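Local coordinates for protein ofchtiv-allosamidin (Ostrinia furnacalis, PDB 6JMB) that probably hydrolyses chitin as a group IV insect chitinase of glycosyl hydrolase family 18, and binds allosamidin, an inhibitor of this family, in its active site, at residues D3-Y9 against L339-W345; H35-I41 against L76-V82. All blocks are in the same frame, centred on the assembly; numbering follows the deposited sequence. Where two conformers were deposited one is given.

Contact 1 pairs strand 5-11 with strand 341-345, the first and last parallel strands of the TIM barrel of glycosyl hydrolase family 18, and so closes the barrel. Contact 2 pairs strand 35-43 with strand 77-83. Along the chain it is nested inside the loop that contact 1 closes. The two contacts lie about 13 Å apart, centre to centre. Strands 5-11 and 35-43 are neighbours in the barrel wall, so the contacts also touch: C8 N lies 2.8 Å from H35 O, a probable hydrogen bond. Four adjacent strands thus run in the order 341-345, 5-11, 35-43, 77-83. Y9, W345 and F40 near their C-terminal ends all reach the allosamizoline.

Contact 1: residues D3-Y9 against L339-W345; sequences DKIVVCY and LRGIMLW. With AMI (allosamizoline), chain C; NAA (2-acetamido-2-deoxy-beta-D-allopyranose), chain B.
Y9 lies beside M343 and W345 toward the C-terminal ends of strands 5-11 and 341-345, beside the inhibitor. The strands are parallel. Their backbone bonds alternate from I5 N to R340 O through to Y9 N to L344 O. The Y9 side chain can be followed outward. CB meets W345 CE3 at 3.4 Å. CG stays beside the same indole, and the two ring planes lie 45° apart. CD1 nears L344 O, while CD2 lies near W345 CZ3. In the conformer given, CE1 touches M343 SD at 3.3 Å, a Met-aromatic contact at the ring edge. CE2 and CZ lie against methyl C8 of allosamizoline, with C9 over the same ring face. OH is hydrogen-bonded to D122. In that same conformer the M343 chain runs extended to SD, then turns at chi3 (78°), which brings CE to 4.0 Å from AMI C9. W345 puts one indole face under AMI C5, and its NE1 gives a 2.9 Å bond to O7 of the NAA sugar, in the indole plane. At the far end R340 NE bonds D3 O at 2.9 Å, with the oxygen in the guanidinium plane. D3 OD1 adds charge attraction alone, at 3.5 Å from R340 NE. K4 NZ reaches L339 O. The chemistry is therefore split: charged and polar groups tie the strand starts, while the Y9 and W345 rings offer carbon surface to the allosamizoline, whose hydrogen bonds come from D194 and W85, and the indole N-H grips the neighbouring sugar.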
loop_
_atom_site.group_PDB
_atom_site.type_symbol
_atom_site.label_atom_id
_atom_site.label_comp_id
_atom_site.label_asym_id
_atom_site.label_seq_id
_atom_site.Cartn_x
_atom_site.Cartn_y
_atom_site.Cartn_z
ATOM N N ASP A 3 -14.935 11.878 9.322
ATOM C CA ASP A 3 -13.687 11.526 9.986
ATOM C C ASP A 3 -13.007 10.284 9.408
ATOM O O ASP A 3 -11.781 10.237 9.341
ATOM C CB ASP A 3 -13.892 11.363 11.493
ATOM C CG ASP A 3 -12.689 10.746 12.179
ATOM O OD1 ASP A 3 -11.695 11.467 12.425
ATOM O OD2 ASP A 3 -12.737 9.529 12.457
ATOM N N LYS A 4 -13.785 9.281 9.001
ATOM C CA LYS A 4 -13.202 8.142 8.296
ATOM C C LYS A 4 -12.594 8.617 6.984
ATOM O O LYS A 4 -13.153 9.476 6.294
ATOM C CB LYS A 4 -14.270 7.090 7.992
ATOM C CG LYS A 4 -14.917 6.434 9.209
ATOM C CD LYS A 4 -13.892 5.921 10.200
ATOM C CE LYS A 4 -14.543 5.056 11.268
ATOM N NZ LYS A 4 -13.763 5.084 12.532
ATOM N N ILE A 5 -11.432 8.063 6.636
ATOM C CA ILE A 5 -10.731 8.477 5.428
ATOM C C ILE A 5 -10.449 7.275 4.535
ATOM O O ILE A 5 -10.412 6.123 4.978
ATOM C CB ILE A 5 -9.437 9.278 5.715
ATOM C CG1 ILE A 5 -8.404 8.418 6.445
ATOM C CG2 ILE A 5 -9.757 10.559 6.494
ATOM C CD1 ILE A 5 -7.081 9.136 6.673
ATOM N N VAL A 6 -10.277 7.564 3.250
ATOM C CA VAL A 6 -9.934 6.572 2.242
ATOM C C VAL A 6 -8.705 7.112 1.526
ATOM O O VAL A 6 -8.790 8.119 0.814
ATOM C CB VAL A 6 -11.086 6.328 1.257
ATOM C CG1 VAL A 6 -10.672 5.333 0.196
ATOM C CG2 VAL A 6 -12.315 5.821 1.995
ATOM N N VAL A 7 -7.567 6.460 1.725
ATOM C CA VAL A 7 -6.282 6.926 1.207
ATOM C C VAL A 7 -5.950 6.082 -0.019
ATOM O O VAL A 7 -5.630 4.892 0.102
ATOM C CB VAL A 7 -5.185 6.832 2.278
ATOM C CG1 VAL A 7 -3.843 7.316 1.728
ATOM C CG2 VAL A 7 -5.580 7.630 3.517
ATOM N N CYS A 8 -6.032 6.687 -1.202
ATOM C CA CYS A 8 -5.836 5.981 -2.464
ATOM C C CYS A 8 -4.445 6.279 -3.000
ATOM O O CYS A 8 -4.157 7.425 -3.349
ATOM C CB CYS A 8 -6.838 6.469 -3.505
ATOM S SG CYS A 8 -8.568 6.157 -3.123
ATOM N N TYR A 9 -3.618 5.247 -3.133
ATOM C CA TYR A 9 -2.345 5.397 -3.830
ATOM C C TYR A 9 -2.522 5.136 -5.317
ATOM O O TYR A 9 -3.274 4.242 -5.722
ATOM C CB TYR A 9 -1.315 4.414 -3.283
ATOM C CG TYR A 9 -0.703 4.835 -1.978
ATOM C CD1 TYR A 9 -1.315 4.544 -0.770
ATOM C CD2 TYR A 9 0.500 5.527 -1.957
ATOM C CE1 TYR A 9 -0.740 4.933 0.417
ATOM C CE2 TYR A 9 1.083 5.920 -0.770
ATOM C CZ TYR A 9 0.462 5.604 0.416
ATOM O OH TYR A 9 1.033 5.971 1.621
ATOM N N LEU A 339 -10.762 2.269 13.595
ATOM C CA LEU A 339 -9.589 2.771 12.897
ATOM C C LEU A 339 -9.955 4.001 12.073
ATOM O O LEU A 339 -11.109 4.208 11.690
ATOM C CB LEU A 339 -8.997 1.683 12.005
ATOM C CG LEU A 339 -8.603 0.381 12.702
ATOM C CD1 LEU A 339 -7.876 -0.542 11.728
ATOM C CD2 LEU A 339 -7.750 0.666 13.944
ATOM N N ARG A 340 -8.940 4.825 11.796
ATOM C CA ARG A 340 -9.164 6.091 11.109
ATOM C C ARG A 340 -9.668 5.895 9.683
ATOM O O ARG A 340 -10.375 6.757 9.150
ATOM C CB ARG A 340 -7.875 6.904 11.116
ATOM C CG ARG A 340 -7.967 8.231 10.384
ATOM C CD ARG A 340 -9.001 9.138 11.044
ATOM N NE ARG A 340 -9.119 10.428 10.372
ATOM C CZ ARG A 340 -8.189 11.379 10.405
ATOM N NH1 ARG A 340 -7.061 11.192 11.082
ATOM N NH2 ARG A 340 -8.389 12.521 9.763
ATOM N N GLY A 341 -9.323 4.785 9.045
ATOM C CA GLY A 341 -9.835 4.549 7.713
ATOM C C GLY A 341 -9.081 3.435 7.026
ATOM O O GLY A 341 -8.464 2.583 7.673
ATOM N N ILE A 342 -9.141 3.478 5.702
ATOM C CA ILE A 342 -8.602 2.436 4.838
ATOM C C ILE A 342 -7.642 3.080 3.851
ATOM O O ILE A 342 -7.935 4.138 3.277
ATOM C CB ILE A 342 -9.730 1.701 4.079
ATOM C CG1 ILE A 342 -10.665 0.999 5.064
ATOM C CG2 ILE A 342 -9.167 0.704 3.064
ATOM C CD1 ILE A 342 -10.007 -0.099 5.867
ATOM N N MET A 343 -6.483 2.453 3.682
ATOM C CA MET A 343 -5.503 2.825 2.675
ATOM C C MET A 343 -5.458 1.699 1.651
ATOM O O MET A 343 -5.613 0.528 2.011
ATOM C CB MET A 343 -4.125 2.973 3.343
ATOM C CG MET A 343 -2.973 3.227 2.404
ATOM S SD MET A 343 -1.395 3.379 3.283
ATOM C CE MET A 343 -0.984 1.669 3.630
ATOM N N LEU A 344 -5.270 2.035 0.376
ATOM C CA LEU A 344 -5.235 1.009 -0.651
ATOM C C LEU A 344 -4.029 1.165 -1.561
ATOM O O LEU A 344 -3.717 2.263 -2.026
ATOM C CB LEU A 344 -6.526 0.991 -1.484
ATOM C CG LEU A 344 -6.818 2.308 -2.189
ATOM C CD1 LEU A 344 -7.280 2.081 -3.624
ATOM C CD2 LEU A 344 -7.879 3.092 -1.419
ATOM N N TRP A 345 -3.362 0.051 -1.820
ATOM C CA TRP A 345 -2.391 -0.052 -2.902
ATOM C C TRP A 345 -2.970 -1.042 -3.900
ATOM O O TRP A 345 -3.067 -2.236 -3.591
ATOM C CB TRP A 345 -1.041 -0.573 -2.400
ATOM C CG TRP A 345 -0.063 -0.532 -3.521
ATOM C CD1 TRP A 345 0.163 -1.510 -4.460
ATOM C CD2 TRP A 345 0.755 0.580 -3.891
ATOM N NE1 TRP A 345 1.097 -1.072 -5.378
ATOM C CE2 TRP A 345 1.470 0.205 -5.053
ATOM C CE3 TRP A 345 0.962 1.854 -3.354
ATOM C CZ2 TRP A 345 2.375 1.062 -5.679
ATOM C CZ3 TRP A 345 1.862 2.700 -3.976
ATOM C CH2 TRP A 345 2.559 2.299 -5.124
HETATM C C1 AMI C . 3.843 -0.982 -1.328
HETATM C C2 AMI C . 5.070 -0.017 -1.588
HETATM C C3 AMI C . 5.204 0.002 -3.028
HETATM C C4 AMI C . 4.724 -1.433 -3.495
HETATM C C5 AMI C . 3.499 -1.572 -2.723
HETATM C C6 AMI C . 2.989 -3.057 -2.627
HETATM C C7 AMI C . 3.377 1.095 -0.699
HETATM C C8 AMI C . 3.292 3.505 0.115
HETATM C C9 AMI C . 1.205 2.027 0.273
HETATM N N2 AMI C . 4.727 1.137 -1.079
HETATM N N7 AMI C . 2.632 2.212 -0.104
HETATM O O3 AMI C . 6.545 0.312 -3.406
HETATM O O4 AMI C . 4.378 -1.534 -4.870
HETATM O O6 AMI C . 4.040 -3.861 -2.132
HETATM O O7 AMI C . 2.772 -0.108 -0.907
HETATM C C1 NAA B . 5.462 -1.787 -5.710
HETATM C C2 NAA B . 4.956 -2.351 -7.028
HETATM C C3 NAA B . 6.032 -2.481 -8.039
HETATM C C4 NAA B . 6.730 -1.152 -8.257
HETATM C C5 NAA B . 7.248 -0.631 -6.923
HETATM C C6 NAA B . 7.903 0.712 -7.030
HETATM C C7 NAA B . 2.908 -3.869 -6.787
HETATM C C8 NAA B . 2.328 -5.222 -6.362
HETATM N N2 NAA B . 4.374 -3.684 -6.651
HETATM O O3 NAA B . 6.974 -3.488 -7.558
HETATM O O4 NAA B . 7.860 -1.263 -9.148
HETATM O O5 NAA B . 6.119 -0.486 -6.006
HETATM O O6 NAA B . 8.407 1.040 -5.753
HETATM O O7 NAA B . 2.236 -3.012 -7.219
#

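Contact 2: residues H35-I41 against L76-V82; sequences HLVYAFI and LKTLVAV. With AMI (allosamizoline), chain C.
V37 and A81 point to the same side of the sheet, and V37 CG1 meets A81 CB at 3.5 Å. H35, K77 and L79 share that side. The H35 ring and the first part of K77 run side by side in the same direction, with H35 CD2 3.7 Å from K77 CB. H35 also meets Y187 edge-to-face.

On the other side are L36, Y38, I41, T78, V80 and V82. I41 crosses V80 at about a right angle, and I41 CG2 touches V80 CG2 at 3.6 Å. I41 CG1 lies between its own backbone N and carbonyl carbon (chi1 63°), and from there it meets V82 CB at 3.7 Å. L36 CD1 packs obliquely on L76 CD2. Y38 leads away to F63 and F66 of helix 62-67, and its OH is hydrogen-bonded to D57 and N62.

The peptide bond before F40 is cis. The F40 ring presents its edge to A81 O, with CD1 3.8 Å from A81 CB. A39 CB sits over the centre of one ring face. CE2 comes within 3.6 Å of O3 of allosamizoline. With an alanine here, the ring surface against the allosamizoline would be gone, and a gap would probably open beside A39 and A81.

Five backbone bonds join the strands, from L36 N to K77 O at 2.8 Å through to I41 N to A81 O. The strand axes are 27° apart. Neighbouring parallel strands with a sugar-contacting aromatic after a cis peptide near the C-terminal end are characteristic of the family 18 chitinase TIM barrel, and here F40 lines the inhibitor pocket, probably the substrate cleft.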
loop_
_atom_site.group_PDB
_atom_site.type_symbol
_atom_site.label_atom_id
_atom_site.label_comp_id
_atom_site.label_asym_id
_atom_site.label_seq_id
_atom_site.Cartn_x
_atom_site.Cartn_y
_atom_site.Cartn_z
ATOM N N HIS A 35 -8.122 11.101 0.260
ATOM C CA HIS A 35 -6.723 11.440 0.074
ATOM C C HIS A 35 -6.220 10.626 -1.102
ATOM O O HIS A 35 -6.463 9.417 -1.167
ATOM C CB HIS A 35 -5.916 11.091 1.329
ATOM C CG HIS A 35 -6.338 11.864 2.539
ATOM N ND1 HIS A 35 -7.556 11.675 3.155
ATOM C CD2 HIS A 35 -5.709 12.838 3.237
ATOM C CE1 HIS A 35 -7.660 12.501 4.180
ATOM N NE2 HIS A 35 -6.554 13.220 4.251
ATOM N N LEU A 36 -5.573 11.287 -2.051
ATOM C CA LEU A 36 -5.024 10.632 -3.233
ATOM C C LEU A 36 -3.528 10.895 -3.258
ATOM O O LEU A 36 -3.097 12.040 -3.086
ATOM C CB LEU A 36 -5.700 11.149 -4.512
ATOM C CG LEU A 36 -6.822 10.230 -5.014
ATOM C CD1 LEU A 36 -7.846 10.982 -5.855
ATOM C CD2 LEU A 36 -6.206 9.087 -5.820
ATOM N N VAL A 37 -2.735 9.840 -3.436
ATOM C CA VAL A 37 -1.288 9.914 -3.249
ATOM C C VAL A 37 -0.580 9.541 -4.547
ATOM O O VAL A 37 -0.791 8.448 -5.087
ATOM C CB VAL A 37 -0.819 9.027 -2.086
ATOM C CG1 VAL A 37 0.637 9.310 -1.783
ATOM C CG2 VAL A 37 -1.683 9.266 -0.847
ATOM N N TYR A 38 0.279 10.442 -5.032
ATOM C CA TYR A 38 1.041 10.251 -6.266
ATOM C C TYR A 38 2.312 9.470 -5.946
ATOM O O TYR A 38 3.218 9.987 -5.285
ATOM C CB TYR A 38 1.395 11.628 -6.824
ATOM C CG TYR A 38 1.949 11.666 -8.237
ATOM C CD1 TYR A 38 3.265 11.291 -8.525
ATOM C CD2 TYR A 38 1.162 12.131 -9.275
ATOM C CE1 TYR A 38 3.757 11.341 -9.830
ATOM C CE2 TYR A 38 1.646 12.194 -10.576
ATOM C CZ TYR A 38 2.936 11.802 -10.843
ATOM O OH TYR A 38 3.396 11.869 -12.139
ATOM N N ALA A 39 2.406 8.237 -6.430
ATOM C CA ALA A 39 3.583 7.404 -6.200
ATOM C C ALA A 39 4.357 7.287 -7.506
ATOM O O ALA A 39 3.763 6.956 -8.535
ATOM C CB ALA A 39 3.148 6.007 -5.753
ATOM N N PHE A 40 5.672 7.547 -7.497
ATOM C CA PHE A 40 6.505 7.986 -6.375
ATOM C C PHE A 40 7.457 9.065 -6.878
ATOM O O PHE A 40 7.826 9.073 -8.069
ATOM C CB PHE A 40 7.415 6.850 -5.891
ATOM C CG PHE A 40 6.719 5.794 -5.091
ATOM C CD1 PHE A 40 6.279 6.063 -3.816
ATOM C CD2 PHE A 40 6.552 4.516 -5.603
ATOM C CE1 PHE A 40 5.650 5.085 -3.064
ATOM C CE2 PHE A 40 5.925 3.528 -4.859
ATOM C CZ PHE A 40 5.471 3.816 -3.586
ATOM N N ILE A 41 7.891 9.936 -5.978
ATOM C CA ILE A 41 9.111 10.701 -6.169
ATOM C C ILE A 41 10.232 10.025 -5.389
ATOM O O ILE A 41 10.010 9.093 -4.615
ATOM C CB ILE A 41 8.955 12.190 -5.775
ATOM C CG1 ILE A 41 8.647 12.335 -4.280
ATOM C CG2 ILE A 41 7.900 12.866 -6.644
ATOM C CD1 ILE A 41 8.719 13.779 -3.784
ATOM N N LEU A 76 -10.882 17.090 -1.721
ATOM C CA LEU A 76 -9.852 16.070 -1.857
ATOM C C LEU A 76 -8.497 16.617 -1.429
ATOM O O LEU A 76 -8.144 17.761 -1.730
ATOM C CB LEU A 76 -9.772 15.640 -3.321
ATOM C CG LEU A 76 -8.704 14.615 -3.702
ATOM C CD1 LEU A 76 -9.048 13.255 -3.116
ATOM C CD2 LEU A 76 -8.574 14.536 -5.217
ATOM N N LYS A 77 -7.736 15.793 -0.718
ATOM C CA LYS A 77 -6.345 16.094 -0.405
ATOM C C LYS A 77 -5.471 15.257 -1.328
ATOM O O LYS A 77 -5.702 14.053 -1.472
ATOM C CB LYS A 77 -6.034 15.785 1.058
ATOM C CG LYS A 77 -6.849 16.613 2.057
ATOM C CD LYS A 77 -6.604 18.100 1.860
ATOM C CE LYS A 77 -7.221 18.925 2.975
ATOM N NZ LYS A 77 -6.771 20.346 2.914
ATOM N N THR A 78 -4.489 15.894 -1.968
ATOM C CA THR A 78 -3.597 15.224 -2.907
ATOM C C THR A 78 -2.168 15.333 -2.390
ATOM O O THR A 78 -1.605 16.429 -2.344
ATOM C CB THR A 78 -3.689 15.837 -4.307
ATOM O OG1 THR A 78 -3.357 17.230 -4.250
ATOM C CG2 THR A 78 -5.080 15.666 -4.891
ATOM N N LEU A 79 -1.570 14.194 -2.055
ATOM C CA LEU A 79 -0.223 14.113 -1.515
ATOM C C LEU A 79 0.715 13.504 -2.543
ATOM O O LEU A 79 0.295 12.811 -3.468
ATOM C CB LEU A 79 -0.190 13.243 -0.256
ATOM C CG LEU A 79 -1.213 13.519 0.849
ATOM C CD1 LEU A 79 -0.885 12.661 2.063
ATOM C CD2 LEU A 79 -1.242 14.990 1.219
ATOM N N VAL A 80 2.006 13.745 -2.352
ATOM C CA VAL A 80 3.044 13.094 -3.141
ATOM C C VAL A 80 3.808 12.158 -2.207
ATOM O O VAL A 80 4.096 12.510 -1.054
ATOM C CB VAL A 80 3.952 14.122 -3.845
ATOM C CG1 VAL A 80 4.795 14.942 -2.841
ATOM C CG2 VAL A 80 4.834 13.450 -4.880
ATOM N N ALA A 81 4.076 10.943 -2.680
ATOM C CA ALA A 81 4.775 9.936 -1.887
ATOM C C ALA A 81 6.225 9.821 -2.335
ATOM O O ALA A 81 6.504 9.669 -3.530
ATOM C CB ALA A 81 4.095 8.570 -2.012
ATOM N N VAL A 82 7.146 9.893 -1.375
ATOM C CA VAL A 82 8.570 9.715 -1.638
ATOM C C VAL A 82 8.986 8.330 -1.165
ATOM O O VAL A 82 8.600 7.893 -0.072
ATOM C CB VAL A 82 9.404 10.823 -0.966
ATOM C CG1 VAL A 82 9.276 10.782 0.568
ATOM C CG2 VAL A 82 10.864 10.747 -1.409
HETATM C C1 AMI C . 3.843 -0.982 -1.328
HETATM C C2 AMI C . 5.070 -0.017 -1.588
HETATM C C3 AMI C . 5.204 0.002 -3.028
HETATM C C4 AMI C . 4.724 -1.433 -3.495
HETATM C C5 AMI C . 3.499 -1.572 -2.723
HETATM C C6 AMI C . 2.989 -3.057 -2.627
HETATM C C7 AMI C . 3.377 1.095 -0.699
HETATM C C8 AMI C . 3.292 3.505 0.115
HETATM C C9 AMI C . 1.205 2.027 0.273
HETATM N N2 AMI C . 4.727 1.137 -1.079
HETATM N N7 AMI C . 2.632 2.212 -0.104
HETATM O O3 AMI C . 6.545 0.312 -3.406
HETATM O O4 AMI C . 4.378 -1.534 -4.870
HETATM O O6 AMI C . 4.040 -3.861 -2.132
HETATM O O7 AMI C . 2.772 -0.108 -0.907
#